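Local structure of 3-hydroxy-3-methylglutaryl-CoA lyase (Acinetobacter baumannii, 6NDS) at residues A[16-24]-A[46-57]. The protein belongs to the HMGL-like family of TIM-barrel enzymes and holds a zinc ion and coenzyme A in this structure. Residues are numbered along the deposited sequence; the frame is centred on the assembly and turned at random.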
loop_
_atom_site.group_PDB
_atom_site.type_symbol
_atom_site.label_atom_id
_atom_site.label_comp_id
_atom_site.label_asym_id
_atom_site.label_seq_id
_atom_site.Cartn_x
_atom_site.Cartn_y
_atom_site.Cartn_z
ATOM N N LEU A 16 2.313 -3.780 -18.862
ATOM C CA LEU A 16 2.883 -4.325 -17.637
ATOM C C LEU A 16 2.522 -5.802 -17.577
ATOM O O LEU A 16 1.339 -6.169 -17.609
ATOM C CB LEU A 16 2.398 -3.568 -16.395
ATOM C CG LEU A 16 3.088 -3.932 -15.055
ATOM C CD1 LEU A 16 3.085 -2.717 -14.114
ATOM C CD2 LEU A 16 2.423 -5.116 -14.393
ATOM N N VAL A 17 3.548 -6.643 -17.477
ATOM C CA VAL A 17 3.415 -8.093 -17.582
ATOM C C VAL A 17 3.289 -8.650 -16.170
ATOM O O VAL A 17 4.282 -8.757 -15.448
ATOM C CB VAL A 17 4.617 -8.702 -18.306
ATOM C CG1 VAL A 17 4.472 -10.208 -18.402
ATOM C CG2 VAL A 17 4.778 -8.075 -19.699
ATOM N N VAL A 18 2.071 -9.035 -15.785
ATOM C CA VAL A 18 1.797 -9.532 -14.437
ATOM C C VAL A 18 2.074 -11.031 -14.394
ATOM O O VAL A 18 1.546 -11.785 -15.215
ATOM C CB VAL A 18 0.343 -9.231 -14.037
ATOM C CG1 VAL A 18 0.060 -9.778 -12.639
ATOM C CG2 VAL A 18 0.073 -7.728 -14.095
ATOM N N GLN A 19 2.909 -11.467 -13.444
ATOM C CA GLN A 19 3.316 -12.867 -13.318
ATOM C C GLN A 19 2.873 -13.384 -11.955
ATOM O O GLN A 19 3.090 -12.724 -10.935
ATOM C CB GLN A 19 4.835 -12.999 -13.518
ATOM C CG GLN A 19 5.298 -12.308 -14.828
ATOM C CD GLN A 19 6.798 -12.283 -15.056
ATOM O OE1 GLN A 19 7.245 -12.306 -16.202
ATOM N NE2 GLN A 19 7.582 -12.191 -13.980
ATOM N N GLU A 20 2.212 -14.544 -11.940
ATOM C CA GLU A 20 1.500 -15.005 -10.751
ATOM C C GLU A 20 2.355 -15.999 -9.975
ATOM O O GLU A 20 2.888 -16.953 -10.560
ATOM C CB GLU A 20 0.163 -15.641 -11.152
ATOM C CG GLU A 20 -0.628 -16.257 -9.976
ATOM C CD GLU A 20 -1.016 -15.241 -8.907
ATOM O OE1 GLU A 20 -1.365 -14.081 -9.247
ATOM O OE2 GLU A 20 -0.961 -15.601 -7.707
ATOM N N VAL A 21 2.508 -15.766 -8.663
ATOM C CA VAL A 21 3.343 -16.654 -7.845
ATOM C C VAL A 21 2.619 -17.204 -6.618
ATOM O O VAL A 21 3.254 -17.816 -5.747
ATOM C CB VAL A 21 4.652 -15.954 -7.413
ATOM C CG1 VAL A 21 5.447 -15.457 -8.643
ATOM C CG2 VAL A 21 4.379 -14.802 -6.428
ATOM N N SER A 22 1.300 -17.027 -6.511
ATOM C CA SER A 22 0.641 -17.545 -5.313
ATOM C C SER A 22 0.783 -19.058 -5.112
ATOM O O SER A 22 0.834 -19.468 -3.941
ATOM C CB SER A 22 -0.851 -17.169 -5.260
ATOM O OG SER A 22 -1.565 -17.753 -6.311
ATOM N N PRO A 23 0.842 -19.915 -6.135
ATOM C CA PRO A 23 0.961 -21.352 -5.848
ATOM C C PRO A 23 2.282 -21.728 -5.232
ATOM O O PRO A 23 2.386 -22.827 -4.681
ATOM C CB PRO A 23 0.787 -22.013 -7.222
ATOM C CG PRO A 23 0.032 -20.975 -8.055
ATOM C CD PRO A 23 0.633 -19.678 -7.578
ATOM N N ARG A 24 3.297 -20.868 -5.332
ATOM C CA ARG A 24 4.617 -21.151 -4.782
ATOM C C ARG A 24 4.877 -20.229 -3.586
ATOM O O ARG A 24 4.858 -20.688 -2.441
ATOM C CB ARG A 24 5.675 -20.985 -5.877
ATOM C CG ARG A 24 7.068 -21.568 -5.559
ATOM C CD ARG A 24 7.869 -20.699 -4.586
ATOM N NE ARG A 24 8.180 -19.377 -5.140
ATOM C CZ ARG A 24 8.766 -18.406 -4.449
ATOM N NH1 ARG A 24 9.108 -18.607 -3.181
ATOM N NH2 ARG A 24 9.028 -17.240 -5.028
ATOM N N LEU A 46 -6.165 -19.975 -12.136
ATOM C CA LEU A 46 -5.246 -18.889 -12.460
ATOM C C LEU A 46 -4.885 -18.902 -13.939
ATOM O O LEU A 46 -4.708 -17.840 -14.552
ATOM C CB LEU A 46 -3.983 -18.995 -11.609
ATOM C CG LEU A 46 -4.227 -18.714 -10.130
ATOM C CD1 LEU A 46 -3.027 -19.219 -9.331
ATOM C CD2 LEU A 46 -4.447 -17.222 -9.877
ATOM N N SER A 47 -4.775 -20.098 -14.527
ATOM C CA SER A 47 -4.477 -20.228 -15.951
ATOM C C SER A 47 -5.543 -19.623 -16.847
ATOM O O SER A 47 -5.281 -19.451 -18.040
ATOM C CB SER A 47 -4.304 -21.702 -16.358
ATOM O OG SER A 47 -3.070 -22.226 -15.879
ATOM N N THR A 48 -6.731 -19.319 -16.327
ATOM C CA THR A 48 -7.762 -18.704 -17.152
ATOM C C THR A 48 -7.769 -17.182 -17.057
ATOM O O THR A 48 -8.599 -16.548 -17.722
ATOM C CB THR A 48 -9.155 -19.231 -16.780
ATOM O OG1 THR A 48 -9.543 -18.734 -15.486
ATOM C CG2 THR A 48 -9.187 -20.761 -16.772
ATOM N N MET A 49 -6.859 -16.590 -16.278
ATOM C CA MET A 49 -6.937 -15.179 -15.902
ATOM C C MET A 49 -6.113 -14.256 -16.787
ATOM O O MET A 49 -6.279 -13.032 -16.689
ATOM C CB MET A 49 -6.496 -14.983 -14.439
ATOM C CG MET A 49 -7.396 -15.683 -13.448
ATOM S SD MET A 49 -9.020 -14.940 -13.351
ATOM C CE MET A 49 -9.934 -16.349 -12.682
ATOM N N GLY A 50 -5.221 -14.801 -17.620
ATOM C CA GLY A 50 -4.463 -14.009 -18.575
ATOM C C GLY A 50 -2.967 -13.953 -18.340
ATOM O O GLY A 50 -2.269 -13.293 -19.118
ATOM N N PHE A 51 -2.446 -14.626 -17.307
ATOM C CA PHE A 51 -1.014 -14.579 -17.004
ATOM C C PHE A 51 -0.171 -15.248 -18.081
ATOM O O PHE A 51 -0.531 -16.304 -18.606
ATOM C CB PHE A 51 -0.728 -15.292 -15.685
ATOM C CG PHE A 51 -1.514 -14.747 -14.530
ATOM C CD1 PHE A 51 -1.219 -13.499 -14.004
ATOM C CD2 PHE A 51 -2.560 -15.485 -13.975
ATOM C CE1 PHE A 51 -1.959 -12.989 -12.937
ATOM C CE2 PHE A 51 -3.300 -15.001 -12.909
ATOM C CZ PHE A 51 -3.003 -13.734 -12.383
ATOM N N SER A 52 0.991 -14.645 -18.369
ATOM C CA SER A 52 1.983 -15.244 -19.253
ATOM C C SER A 52 2.883 -16.238 -18.533
ATOM O O SER A 52 3.461 -17.121 -19.185
ATOM C CB SER A 52 2.848 -14.150 -19.886
ATOM O OG SER A 52 3.523 -13.397 -18.888
ATOM N N ARG A 53 3.033 -16.092 -17.217
ATOM C CA ARG A 53 3.863 -16.957 -16.391
ATOM C C ARG A 53 3.144 -17.214 -15.084
ATOM O O ARG A 53 2.586 -16.289 -14.492
ATOM C CB ARG A 53 5.236 -16.329 -16.098
ATOM C CG ARG A 53 6.281 -16.606 -17.145
ATOM C CD ARG A 53 7.625 -15.936 -16.806
ATOM N NE ARG A 53 8.715 -16.436 -17.638
ATOM C CZ ARG A 53 8.960 -16.029 -18.882
ATOM N NH1 ARG A 53 8.188 -15.106 -19.454
ATOM N NH2 ARG A 53 9.982 -16.536 -19.561
ATOM N N ILE A 54 3.147 -18.472 -14.646
ATOM C CA ILE A 54 2.633 -18.859 -13.335
ATOM C C ILE A 54 3.705 -19.718 -12.688
ATOM O O ILE A 54 4.157 -20.696 -13.291
ATOM C CB ILE A 54 1.306 -19.646 -13.432
ATOM C CG1 ILE A 54 0.195 -18.775 -14.046
ATOM C CG2 ILE A 54 0.869 -20.156 -12.037
ATOM C CD1 ILE A 54 -1.108 -19.534 -14.379
ATOM N N GLU A 55 4.127 -19.351 -11.485
ATOM C CA GLU A 55 5.081 -20.176 -10.746
ATOM C C GLU A 55 4.248 -21.202 -9.985
ATOM O O GLU A 55 3.631 -20.887 -8.960
ATOM C CB GLU A 55 5.960 -19.321 -9.835
ATOM C CG GLU A 55 7.229 -20.050 -9.388
ATOM C CD GLU A 55 8.282 -19.099 -8.830
ATOM O OE1 GLU A 55 8.056 -18.549 -7.731
ATOM O OE2 GLU A 55 9.320 -18.887 -9.497
ATOM N N ALA A 56 4.218 -22.432 -10.508
ATOM C CA ALA A 56 3.299 -23.469 -10.046
ATOM C C ALA A 56 3.806 -24.237 -8.832
ATOM O O ALA A 56 3.018 -24.963 -8.216
ATOM C CB ALA A 56 3.006 -24.463 -11.175
ATOM N N GLY A 57 5.078 -24.118 -8.476
ATOM C CA GLY A 57 5.575 -24.815 -7.305
ATOM C C GLY A 57 7.085 -24.739 -7.227
ATOM O O GLY A 57 7.737 -23.994 -7.970
HETATM O O HOH W 1 1.536 -11.896 -17.889
HETATM O O HOH W 2 6.253 -13.160 -18.530
HETATM O O HOH W 3 1.973 -25.477 -5.693
HETATM O O HOH W 4 9.096 -16.130 -7.725
#
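E20 and I54 sit side by side where strands 17-20 and 53-57 run parallel, a worked example of how the first and second strands of a TIM barrel close it. Two backbone hydrogen bonds make the seam: E20 N gives to R53 O (3.1 Å), and E55 N gives to E20 O (2.9 Å). Towards the start of the strands a water takes over, accepting from S52 N and donating to V18 O.

Apolar contacts fill one side of the pair. E20 CB lies 3.6 Å above the centre of the F51 ring in a CH-pi contact, while V18 O meets the ring edge in its plane. P23 CG packs against L46 CD1 at 3.8 Å.

Polar contacts of E20 lie on the same side. With CG anti to the backbone N (chi1 176°) and a bend at chi2, the E20 chain passes L46 and brings its carboxylate back to S22. There E20 OE2 accepts from S22 N (2.9 Å) and S22 OG (2.6 Å), which arrive from opposite faces of the carboxylate plane; L242 N also donates to this oxygen, and T260 bonds OE1.

Charge pairing occupies the other side. R24 and E55 lie alongside each other, and R24 NE forms a salt bridge to E55 OE1 (2.7 Å), which lies near the guanidinium plane. That oxygen is approached from above the carboxylate plane; water 4 links it to R24 NH2, and N108 holds OE2.

R24 also touches coenzyme A, so the buried E55 carboxylate probably steadies a pocket arginine and offsets part of its charge.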